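Local structure of hypothetical protein (Staphylococcus aureus subsp. aureus, 1QYI) at residues A23-V26 with Y27-M31; E45-T48 with D49-Q53; R58-Q61 with K62-I65. The protein is of unknown function but carries a haloacid dehalogenase-like (HAD) domain, so it is probably a hydrolase of that superfamily. All coordinates share one frame; numbering follows the deposited sequence.

Contact 1: A23-V26 with Y27-M31; sequences ALTV and YELLM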
ATOM      1  N   ALA A  23      -3.202 -10.426   3.057  1.00 21.57           N
ATOM      2  CA  ALA A  23      -3.912 -11.625   3.525  1.00 20.52           C
ATOM      3  C   ALA A  23      -3.068 -12.885   3.319  1.00 19.11           C
ATOM      4  O   ALA A  23      -2.931 -13.699   4.229  1.00 18.35           O
ATOM      5  CB  ALA A  23      -5.250 -11.772   2.794  1.00 20.36           C
ATOM      6  N   LEU A  24      -2.520 -13.045   2.117  1.00 20.22           N
ATOM      7  CA  LEU A  24      -1.676 -14.198   1.805  1.00 20.42           C
ATOM      8  C   LEU A  24      -0.475 -14.274   2.731  1.00 19.42           C
ATOM      9  O   LEU A  24       0.015 -15.354   3.045  1.00 18.95           O
ATOM     10  CB  LEU A  24      -1.163 -14.134   0.367  1.00 21.32           C
ATOM     11  CG  LEU A  24      -2.106 -14.530  -0.760  1.00 23.46           C
ATOM     12  CD1 LEU A  24      -1.279 -14.749  -2.026  1.00 23.32           C
ATOM     13  CD2 LEU A  24      -2.834 -15.817  -0.385  1.00 24.87           C
ATOM     14  N   THR A  25       0.012 -13.120   3.164  1.00 20.46           N
ATOM     15  CA  THR A  25       1.164 -13.111   4.047  1.00 19.17           C
ATOM     16  C   THR A  25       0.819 -13.791   5.360  1.00 18.59           C
ATOM     17  O   THR A  25       1.466 -14.764   5.752  1.00 19.04           O
ATOM     18  CB  THR A  25       1.644 -11.693   4.298  1.00 16.51           C
ATOM     19  OG1 THR A  25       2.158 -11.166   3.070  1.00 18.44           O
ATOM     20  CG2 THR A  25       2.741 -11.677   5.342  1.00 14.08           C
ATOM     21  N   VAL A  26      -0.213 -13.286   6.023  1.00 17.24           N
ATOM     22  CA  VAL A  26      -0.662 -13.849   7.287  1.00 16.10           C
ATOM     23  C   VAL A  26      -0.909 -15.350   7.128  1.00 16.57           C
ATOM     24  O   VAL A  26      -0.466 -16.163   7.946  1.00 18.11           O
ATOM     25  CB  VAL A  26      -1.961 -13.151   7.739  1.00 16.51           C
ATOM     26  CG1 VAL A  26      -2.353 -13.606   9.134  1.00 15.65           C
ATOM     27  CG2 VAL A  26      -1.770 -11.647   7.703  1.00 10.45           C
ATOM     28  N   TYR A  27      -1.595 -15.716   6.052  1.00 15.81           N
ATOM     29  CA  TYR A  27      -1.904 -17.119   5.789  1.00 14.52           C
ATOM     30  C   TYR A  27      -0.640 -17.984   5.578  1.00 14.11           C
ATOM     31  O   TYR A  27      -0.538 -19.085   6.111  1.00 13.38           O
ATOM     32  CB  TYR A  27      -2.858 -17.205   4.581  1.00 14.12           C
ATOM     33  CG  TYR A  27      -3.646 -18.497   4.468  1.00 15.84           C
ATOM     34  CD1 TYR A  27      -4.497 -18.929   5.498  1.00 17.51           C
ATOM     35  CD2 TYR A  27      -3.545 -19.290   3.327  1.00 15.98           C
ATOM     36  CE1 TYR A  27      -5.220 -20.128   5.383  1.00 18.17           C
ATOM     37  CE2 TYR A  27      -4.256 -20.476   3.198  1.00 16.58           C
ATOM     38  CZ  TYR A  27      -5.085 -20.897   4.219  1.00 18.78           C
ATOM     39  OH  TYR A  27      -5.741 -22.101   4.077  1.00 17.12           O
ATOM     40  N   GLU A  28       0.329 -17.495   4.816  1.00 13.82           N
ATOM     41  CA  GLU A  28       1.538 -18.276   4.602  1.00 15.29           C
ATOM     42  C   GLU A  28       2.340 -18.431   5.882  1.00 17.48           C
ATOM     43  O   GLU A  28       3.017 -19.437   6.092  1.00 20.49           O
ATOM     44  CB  GLU A  28       2.434 -17.624   3.573  1.00 14.71           C
ATOM     45  CG  GLU A  28       3.518 -18.548   3.071  1.00 13.35           C
ATOM     46  CD  GLU A  28       4.624 -17.800   2.380  1.00 14.15           C
ATOM     47  OE1 GLU A  28       4.349 -16.703   1.823  1.00 11.47           O
ATOM     48  OE2 GLU A  28       5.765 -18.323   2.384  1.00 14.31           O
ATOM     49  N   LEU A  29       2.284 -17.414   6.725  1.00 18.78           N
ATOM     50  CA  LEU A  29       2.992 -17.437   7.995  1.00 21.65           C
ATOM     51  C   LEU A  29       2.266 -18.366   8.970  1.00 24.14           C
ATOM     52  O   LEU A  29       2.771 -18.675  10.055  1.00 25.66           O
ATOM     53  CB  LEU A  29       3.050 -16.022   8.575  1.00 18.80           C
ATOM     54  CG  LEU A  29       4.393 -15.303   8.703  1.00 20.89           C
ATOM     55  CD1 LEU A  29       5.351 -15.712   7.593  1.00 23.64           C
ATOM     56  CD2 LEU A  29       4.128 -13.797   8.657  1.00 21.18           C
ATOM     57  N   LEU A  30       1.091 -18.841   8.574  1.00 25.47           N
ATOM     58  CA  LEU A  30       0.311 -19.696   9.460  1.00 25.63           C
ATOM     59  C   LEU A  30       0.270 -21.173   9.100  1.00 25.14           C
ATOM     60  O   LEU A  30       0.355 -22.020   9.990  1.00 25.64           O
ATOM     61  CB  LEU A  30      -1.109 -19.144   9.541  1.00 23.52           C
ATOM     62  CG  LEU A  30      -1.726 -18.783  10.884  1.00 21.19           C
ATOM     63  CD1 LEU A  30      -0.756 -18.159  11.862  1.00 20.08           C
ATOM     64  CD2 LEU A  30      -2.829 -17.822  10.556  1.00 22.59           C
HETATM   65  N   MSE A  31       0.158 -21.469   7.807  1.00 25.46           N
HETATM   66  CA  MSE A  31       0.064 -22.846   7.320  1.00 26.83           C
HETATM   67  C   MSE A  31       1.356 -23.430   6.775  1.00 26.39           C
HETATM   68  O   MSE A  31       1.546 -24.643   6.827  1.00 27.45           O
HETATM   69  CB  MSE A  31      -1.002 -22.955   6.218  1.00 30.52           C
HETATM   70  CG  MSE A  31      -2.334 -22.299   6.547  1.00 36.05           C
HETATM   71 SE   MSE A  31      -3.111 -22.929   8.215  1.00 44.71          SE
HETATM   72  CE  MSE A  31      -4.699 -23.769   7.446  1.00 43.87           C
TER
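Residues 23-26 and 27-31 are successive turns of one alpha-helix, 16-31, and meet by i to i+4 contacts in the buried helical part of the chain. This helix follows the first strand of the parallel sheet, where many HAD proteins insert a helical cap, and probably belongs to such a cap here. Three backbone bonds join the turns: Tyr27 N to Ala23 O (3.0 Å), Glu28 N to Leu24 O (2.8 Å) and Leu29 N to Thr25 O (2.9 Å). The side chains of Thr25 and Leu29 run alongside each other, one turn apart. With the methyl of Thr25 trans to its amide nitrogen (chi1 -67° for OG1), CG2 stands 4.2 Å from Leu29 CD2, while OG1 is hydrogen-bonded to Val21 O. Beside this pair, Val26 CG1 approaches Leu30 CD2 more loosely, at 4.5 Å. Phe85 of helix 77-93 packs against both leucines. Glu28, on another side of the helix, extends its carboxylate to a salt bridge with Lys204. At the end of the helix Tyr27 O accepts from both Leu30 N and Met31 N, and CG of selenomethionine Met31 lies 3.8 Å above the plane of the Tyr27 ring, near its rim.

Contact 2: E45-T48 with D49-Q53; sequences ETLT and DNDIQ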
ATOM      1  N   GLU A  45       2.182 -21.938  -5.251  1.00 33.48           N
ATOM      2  CA  GLU A  45       2.497 -21.759  -6.653  1.00 34.34           C
ATOM      3  C   GLU A  45       1.339 -22.072  -7.600  1.00 34.25           C
ATOM      4  O   GLU A  45       1.477 -21.942  -8.815  1.00 35.50           O
ATOM      5  CB  GLU A  45       3.722 -22.601  -7.012  1.00 35.14           C
ATOM      6  CG  GLU A  45       4.216 -22.375  -8.423  1.00 37.87           C
ATOM      7  CD  GLU A  45       5.437 -23.198  -8.761  1.00 39.72           C
ATOM      8  OE1 GLU A  45       5.825 -23.204  -9.950  1.00 40.43           O
ATOM      9  OE2 GLU A  45       6.015 -23.827  -7.844  1.00 40.13           O
ATOM     10  N   THR A  46       0.193 -22.476  -7.061  1.00 32.65           N
ATOM     11  CA  THR A  46      -0.946 -22.768  -7.922  1.00 31.99           C
ATOM     12  C   THR A  46      -2.202 -21.973  -7.549  1.00 31.87           C
ATOM     13  O   THR A  46      -3.300 -22.266  -8.022  1.00 32.66           O
ATOM     14  CB  THR A  46      -1.271 -24.291  -7.948  1.00 33.79           C
ATOM     15  OG1 THR A  46      -1.480 -24.785  -6.616  1.00 33.62           O
ATOM     16  CG2 THR A  46      -0.129 -25.055  -8.602  1.00 32.82           C
ATOM     17  N   LEU A  47      -2.032 -20.950  -6.715  1.00 30.42           N
ATOM     18  CA  LEU A  47      -3.146 -20.098  -6.285  1.00 29.22           C
ATOM     19  C   LEU A  47      -3.882 -19.447  -7.463  1.00 29.15           C
ATOM     20  O   LEU A  47      -3.276 -19.151  -8.491  1.00 30.38           O
ATOM     21  CB  LEU A  47      -2.631 -18.991  -5.365  1.00 28.26           C
ATOM     22  CG  LEU A  47      -2.051 -19.381  -4.011  1.00 27.28           C
ATOM     23  CD1 LEU A  47      -1.238 -18.221  -3.465  1.00 27.07           C
ATOM     24  CD2 LEU A  47      -3.165 -19.765  -3.067  1.00 27.27           C
ATOM     25  N   THR A  48      -5.187 -19.220  -7.299  1.00 27.71           N
ATOM     26  CA  THR A  48      -6.014 -18.584  -8.326  1.00 27.54           C
ATOM     27  C   THR A  48      -6.606 -17.302  -7.749  1.00 29.30           C
ATOM     28  O   THR A  48      -6.523 -17.058  -6.545  1.00 29.95           O
ATOM     29  CB  THR A  48      -7.208 -19.450  -8.737  1.00 27.06           C
ATOM     30  OG1 THR A  48      -8.231 -19.353  -7.739  1.00 24.99           O
ATOM     31  CG2 THR A  48      -6.794 -20.909  -8.887  1.00 25.80           C
ATOM     32  N   ASP A  49      -7.229 -16.493  -8.595  1.00 30.62           N
ATOM     33  CA  ASP A  49      -7.820 -15.249  -8.126  1.00 31.89           C
ATOM     34  C   ASP A  49      -8.933 -15.510  -7.117  1.00 31.55           C
ATOM     35  O   ASP A  49      -9.284 -14.633  -6.326  1.00 32.91           O
ATOM     36  CB  ASP A  49      -8.340 -14.438  -9.317  1.00 32.97           C
ATOM     37  CG  ASP A  49      -7.317 -13.448  -9.834  1.00 35.15           C
ATOM     38  OD1 ASP A  49      -6.115 -13.660  -9.576  1.00 37.79           O
ATOM     39  OD2 ASP A  49      -7.707 -12.459 -10.501  1.00 39.27           O
ATOM     40  N   ASN A  50      -9.474 -16.725  -7.151  1.00 30.63           N
ATOM     41  CA  ASN A  50     -10.535 -17.137  -6.243  1.00 29.30           C
ATOM     42  C   ASN A  50      -9.957 -17.621  -4.916  1.00 26.46           C
ATOM     43  O   ASN A  50     -10.494 -17.298  -3.860  1.00 25.33           O
ATOM     44  CB  ASN A  50     -11.358 -18.260  -6.870  1.00 32.59           C
ATOM     45  CG  ASN A  50     -11.689 -17.992  -8.319  1.00 37.42           C
ATOM     46  OD1 ASN A  50     -10.795 -17.944  -9.172  1.00 40.79           O
ATOM     47  ND2 ASN A  50     -12.977 -17.809  -8.611  1.00 37.16           N
ATOM     48  N   ASP A  51      -8.879 -18.409  -4.974  1.00 24.81           N
ATOM     49  CA  ASP A  51      -8.230 -18.914  -3.749  1.00 25.41           C
ATOM     50  C   ASP A  51      -7.859 -17.713  -2.881  1.00 25.43           C
ATOM     51  O   ASP A  51      -8.237 -17.627  -1.709  1.00 24.76           O
ATOM     52  CB  ASP A  51      -6.929 -19.693  -4.036  1.00 23.19           C
ATOM     53  CG  ASP A  51      -7.103 -20.829  -5.046  1.00 24.21           C
ATOM     54  OD1 ASP A  51      -8.061 -21.636  -4.944  1.00 20.83           O
ATOM     55  OD2 ASP A  51      -6.237 -20.930  -5.938  1.00 24.88           O
ATOM     56  N   ILE A  52      -7.103 -16.796  -3.482  1.00 25.41           N
ATOM     57  CA  ILE A  52      -6.636 -15.582  -2.821  1.00 24.71           C
ATOM     58  C   ILE A  52      -7.804 -14.830  -2.218  1.00 24.53           C
ATOM     59  O   ILE A  52      -7.705 -14.293  -1.120  1.00 26.46           O
ATOM     60  CB  ILE A  52      -5.927 -14.640  -3.824  1.00 24.34           C
ATOM     61  CG1 ILE A  52      -4.742 -15.355  -4.477  1.00 23.94           C
ATOM     62  CG2 ILE A  52      -5.452 -13.384  -3.115  1.00 24.53           C
ATOM     63  CD1 ILE A  52      -4.144 -14.589  -5.645  1.00 24.02           C
ATOM     64  N   GLN A  53      -8.916 -14.796  -2.940  1.00 24.50           N
ATOM     65  CA  GLN A  53     -10.084 -14.079  -2.465  1.00 24.96           C
ATOM     66  C   GLN A  53     -10.670 -14.791  -1.265  1.00 24.62           C
ATOM     67  O   GLN A  53     -11.117 -14.163  -0.299  1.00 25.47           O
ATOM     68  CB  GLN A  53     -11.115 -13.965  -3.585  1.00 25.21           C
ATOM     69  CG  GLN A  53     -11.514 -12.531  -3.915  1.00 28.65           C
ATOM     70  CD  GLN A  53     -10.323 -11.579  -4.090  1.00 29.97           C
ATOM     71  OE1 GLN A  53      -9.438 -11.800  -4.928  1.00 30.88           O
ATOM     72  NE2 GLN A  53     -10.296 -10.519  -3.282  1.00 28.94           N
TER
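Thr48 and Asp51 face each other across the first turn of helix 49-60 and form a capping box, with Thr48 as the N-cap. Thr48 OG1 accepts from two amides of that turn, Asp51 N at 3.0 Å in a nearly straight bond (165°) and Asn50 N at 3.0 Å in a more bent one (135°). It can serve both because chi1 of 78° tucks the hydroxyl oxygen between the threonine's own amide nitrogen and carbonyl carbon, turned over the helix end. Asp51 returns the interaction: its side chain runs roughly perpendicular to that of Thr48, and OD2 accepts from Thr48 N. This bond is modelled very short, so its exact length is doubtful. The helix proper is joined to the cap by Ile52 N to Thr48 O, 3.1 Å and close to linear.

Next to the box, Leu47 CD2 packs 3.9 Å from Asp51 CB, and Leu47 CB lies 4.3 Å from Ile52 CG1, an apolar contact between the loop and the helix. Leu24 of helix 16-31 and Tyr207 also pack on Leu47, the loop residue just before the cap, and probably help to hold it in place. One step back, Thr46 OG1 is hydrogen-bonded to Asp43 O. A carboxylate at the N-terminal end of a helix probably gains from the helix dipole, and here Asp51 would be stabilised as its anion while the threonine hydroxyl oxygen accepts from first-turn amides.

Contact 3: R58-Q61 with K62-I65; sequences RIFQ and KDKI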
ATOM      1  N   ARG A  58     -11.343 -15.111   4.622  1.00 28.38           N
ATOM      2  CA  ARG A  58     -11.206 -15.795   5.905  1.00 28.04           C
ATOM      3  C   ARG A  58     -10.372 -14.996   6.902  1.00 27.69           C
ATOM      4  O   ARG A  58     -10.792 -14.781   8.039  1.00 27.74           O
ATOM      5  CB  ARG A  58     -10.555 -17.168   5.725  1.00 29.01           C
ATOM      6  CG  ARG A  58     -11.394 -18.213   5.028  1.00 30.61           C
ATOM      7  CD  ARG A  58     -10.686 -19.549   5.146  1.00 31.86           C
ATOM      8  NE  ARG A  58     -10.590 -19.957   6.552  1.00 34.77           N
ATOM      9  CZ  ARG A  58      -9.720 -20.844   7.026  1.00 34.13           C
ATOM     10  NH1 ARG A  58      -8.850 -21.430   6.210  1.00 34.63           N
ATOM     11  NH2 ARG A  58      -9.722 -21.147   8.316  1.00 33.20           N
ATOM     12  N   ILE A  59      -9.187 -14.571   6.472  1.00 27.84           N
ATOM     13  CA  ILE A  59      -8.276 -13.815   7.329  1.00 27.20           C
ATOM     14  C   ILE A  59      -8.901 -12.522   7.861  1.00 27.77           C
ATOM     15  O   ILE A  59      -8.947 -12.312   9.070  1.00 28.60           O
ATOM     16  CB  ILE A  59      -6.948 -13.473   6.583  1.00 26.38           C
ATOM     17  CG1 ILE A  59      -6.269 -14.752   6.091  1.00 25.34           C
ATOM     18  CG2 ILE A  59      -5.993 -12.728   7.517  1.00 27.76           C
ATOM     19  CD1 ILE A  59      -5.945 -15.748   7.202  1.00 26.09           C
ATOM     20  N   PHE A  60      -9.396 -11.669   6.966  1.00 27.49           N
ATOM     21  CA  PHE A  60      -9.991 -10.399   7.371  1.00 28.23           C
ATOM     22  C   PHE A  60     -11.494 -10.385   7.686  1.00 28.74           C
ATOM     23  O   PHE A  60     -12.035  -9.342   8.063  1.00 27.36           O
ATOM     24  CB  PHE A  60      -9.689  -9.318   6.321  1.00 27.46           C
ATOM     25  CG  PHE A  60      -8.228  -9.028   6.141  1.00 27.10           C
ATOM     26  CD1 PHE A  60      -7.427  -8.727   7.234  1.00 25.94           C
ATOM     27  CD2 PHE A  60      -7.655  -9.044   4.869  1.00 28.42           C
ATOM     28  CE1 PHE A  60      -6.069  -8.443   7.070  1.00 27.03           C
ATOM     29  CE2 PHE A  60      -6.297  -8.760   4.692  1.00 27.92           C
ATOM     30  CZ  PHE A  60      -5.503  -8.460   5.791  1.00 27.53           C
ATOM     31  N   GLN A  61     -12.158 -11.529   7.531  1.00 28.72           N
ATOM     32  CA  GLN A  61     -13.589 -11.648   7.809  1.00 28.68           C
ATOM     33  C   GLN A  61     -14.431 -10.642   7.020  1.00 29.43           C
ATOM     34  O   GLN A  61     -15.039  -9.726   7.586  1.00 28.95           O
ATOM     35  CB  GLN A  61     -13.841 -11.471   9.304  1.00 29.20           C
ATOM     36  CG  GLN A  61     -13.112 -12.482  10.157  1.00 30.51           C
ATOM     37  CD  GLN A  61     -13.747 -13.856  10.112  1.00 30.90           C
ATOM     38  OE1 GLN A  61     -14.797 -14.090  10.713  1.00 32.74           O
ATOM     39  NE2 GLN A  61     -13.120 -14.772   9.387  1.00 31.93           N
ATOM     40  N   LYS A  62     -14.466 -10.823   5.706  1.00 29.45           N
ATOM     41  CA  LYS A  62     -15.216  -9.934   4.834  1.00 30.56           C
ATOM     42  C   LYS A  62     -14.643  -8.530   4.888  1.00 31.23           C
ATOM     43  O   LYS A  62     -15.351  -7.552   4.649  1.00 31.94           O
ATOM     44  CB  LYS A  62     -16.699  -9.893   5.221  1.00 30.97           C
ATOM     45  CG  LYS A  62     -17.541 -11.060   4.688  1.00 30.56           C
ATOM     46  CD  LYS A  62     -17.519 -11.126   3.160  1.00 27.08           C
ATOM     47  CE  LYS A  62     -18.370 -12.277   2.640  1.00 26.84           C
ATOM     48  NZ  LYS A  62     -18.395 -12.356   1.149  1.00 27.07           N
ATOM     49  N   ASP A  63     -13.360  -8.429   5.212  1.00 30.30           N
ATOM     50  CA  ASP A  63     -12.694  -7.133   5.274  1.00 28.95           C
ATOM     51  C   ASP A  63     -13.081  -6.287   6.480  1.00 28.38           C
ATOM     52  O   ASP A  63     -12.701  -5.114   6.576  1.00 29.11           O
ATOM     53  CB  ASP A  63     -12.952  -6.365   3.982  1.00 26.33           C
ATOM     54  CG  ASP A  63     -12.062  -6.833   2.855  1.00 26.14           C
ATOM     55  OD1 ASP A  63     -11.532  -7.970   2.944  1.00 22.61           O
ATOM     56  OD2 ASP A  63     -11.899  -6.076   1.873  1.00 25.62           O
ATOM     57  N   LYS A  64     -13.825  -6.888   7.405  1.00 28.10           N
ATOM     58  CA  LYS A  64     -14.228  -6.191   8.615  1.00 27.50           C
ATOM     59  C   LYS A  64     -12.981  -5.802   9.414  1.00 26.72           C
ATOM     60  O   LYS A  64     -12.871  -4.668   9.872  1.00 25.91           O
ATOM     61  CB  LYS A  64     -15.181  -7.084   9.431  1.00 28.32           C
ATOM     62  CG  LYS A  64     -16.595  -7.165   8.825  1.00 31.36           C
ATOM     63  CD  LYS A  64     -17.622  -7.892   9.706  1.00 32.30           C
ATOM     64  CE  LYS A  64     -17.302  -9.372   9.890  1.00 34.24           C
ATOM     65  NZ  LYS A  64     -18.395 -10.096  10.612  1.00 33.96           N
ATOM     66  N   ILE A  65     -12.044  -6.745   9.554  1.00 27.77           N
ATOM     67  CA  ILE A  65     -10.779  -6.534  10.272  1.00 26.36           C
ATOM     68  C   ILE A  65      -9.960  -5.490   9.508  1.00 24.62           C
ATOM     69  O   ILE A  65      -9.355  -4.593  10.095  1.00 22.25           O
ATOM     70  CB  ILE A  65      -9.936  -7.847  10.342  1.00 27.71           C
ATOM     71  CG1 ILE A  65     -10.718  -8.952  11.050  1.00 29.68           C
ATOM     72  CG2 ILE A  65      -8.640  -7.608  11.113  1.00 28.22           C
ATOM     73  CD1 ILE A  65      -9.988 -10.284  11.086  1.00 30.22           C
TER
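A type I' beta turn from Gln61 to Lys64 makes the tight connection between helix 49-60 and helix 64-71, and Phe60 and Ile65 pack against each other across it. Gln61, Lys62 and Asp63 all have positive phi, with Gln61 the first to depart from the helix. Lys64 N closes the turn on Gln61 O at 3.1 Å. A wider loop is made by Ile65 N, which donates to Phe60 O at 3.0 Å.

The two side chains of Phe60 and Ile65 are set nearly square to one another. Ile65 CB comes to the edge of the aromatic ring, near its plane, 4.1 Å from Phe60 CD1, while Ile59 CG2 lies above one face, displaced toward the rim. Val84 of helix 77-93 touches all three residues. Further along the same isoleucine, Ile65 CD1 meets Gln61 CG at 3.9 Å; the two side chains run at a slant to each other. The glutamine chain bends at chi2 (-75°) and folds back toward the last turn of helix 49-60, where Gln61 NE2 donates to Arg58 O at 2.7 Å, in the carbonyl plane and on a lone pair. Lys64, bent at chi3, brings CE to 4.1 Å from Gln61 CB. Asp63, though at the N-cap position of helix 64-71, makes no capping bond with its side chain; OD2 is instead in a salt bridge with Arg56. Residues 61-63, with their positive phi, thus form a type I' reversal joining two consecutive helices, with Phe60 and Ile65 buried on the core side.

The three contacts follow one another along the chain, all within the helical region between strands 3-6 and 233-237 of the parallel sheet. Contact 1 lies on helix 16-31, contact 2 at the start of helix 49-60, and contact 3 at the end of that helix and the beginning of helix 64-71. The centre of contact 1 is about 13 Å from each of the others, whose centres are about 17 Å apart. Both ends of helix 49-60 meet helix 16-31: Leu24 CG lies 4.2 Å from Ile52 CG2, and Ala23 CB 3.7 Å from Phe60 CE2. Contacts 2 and 3 do not touch each other. All three probably lie within the cap of a HAD-like protein.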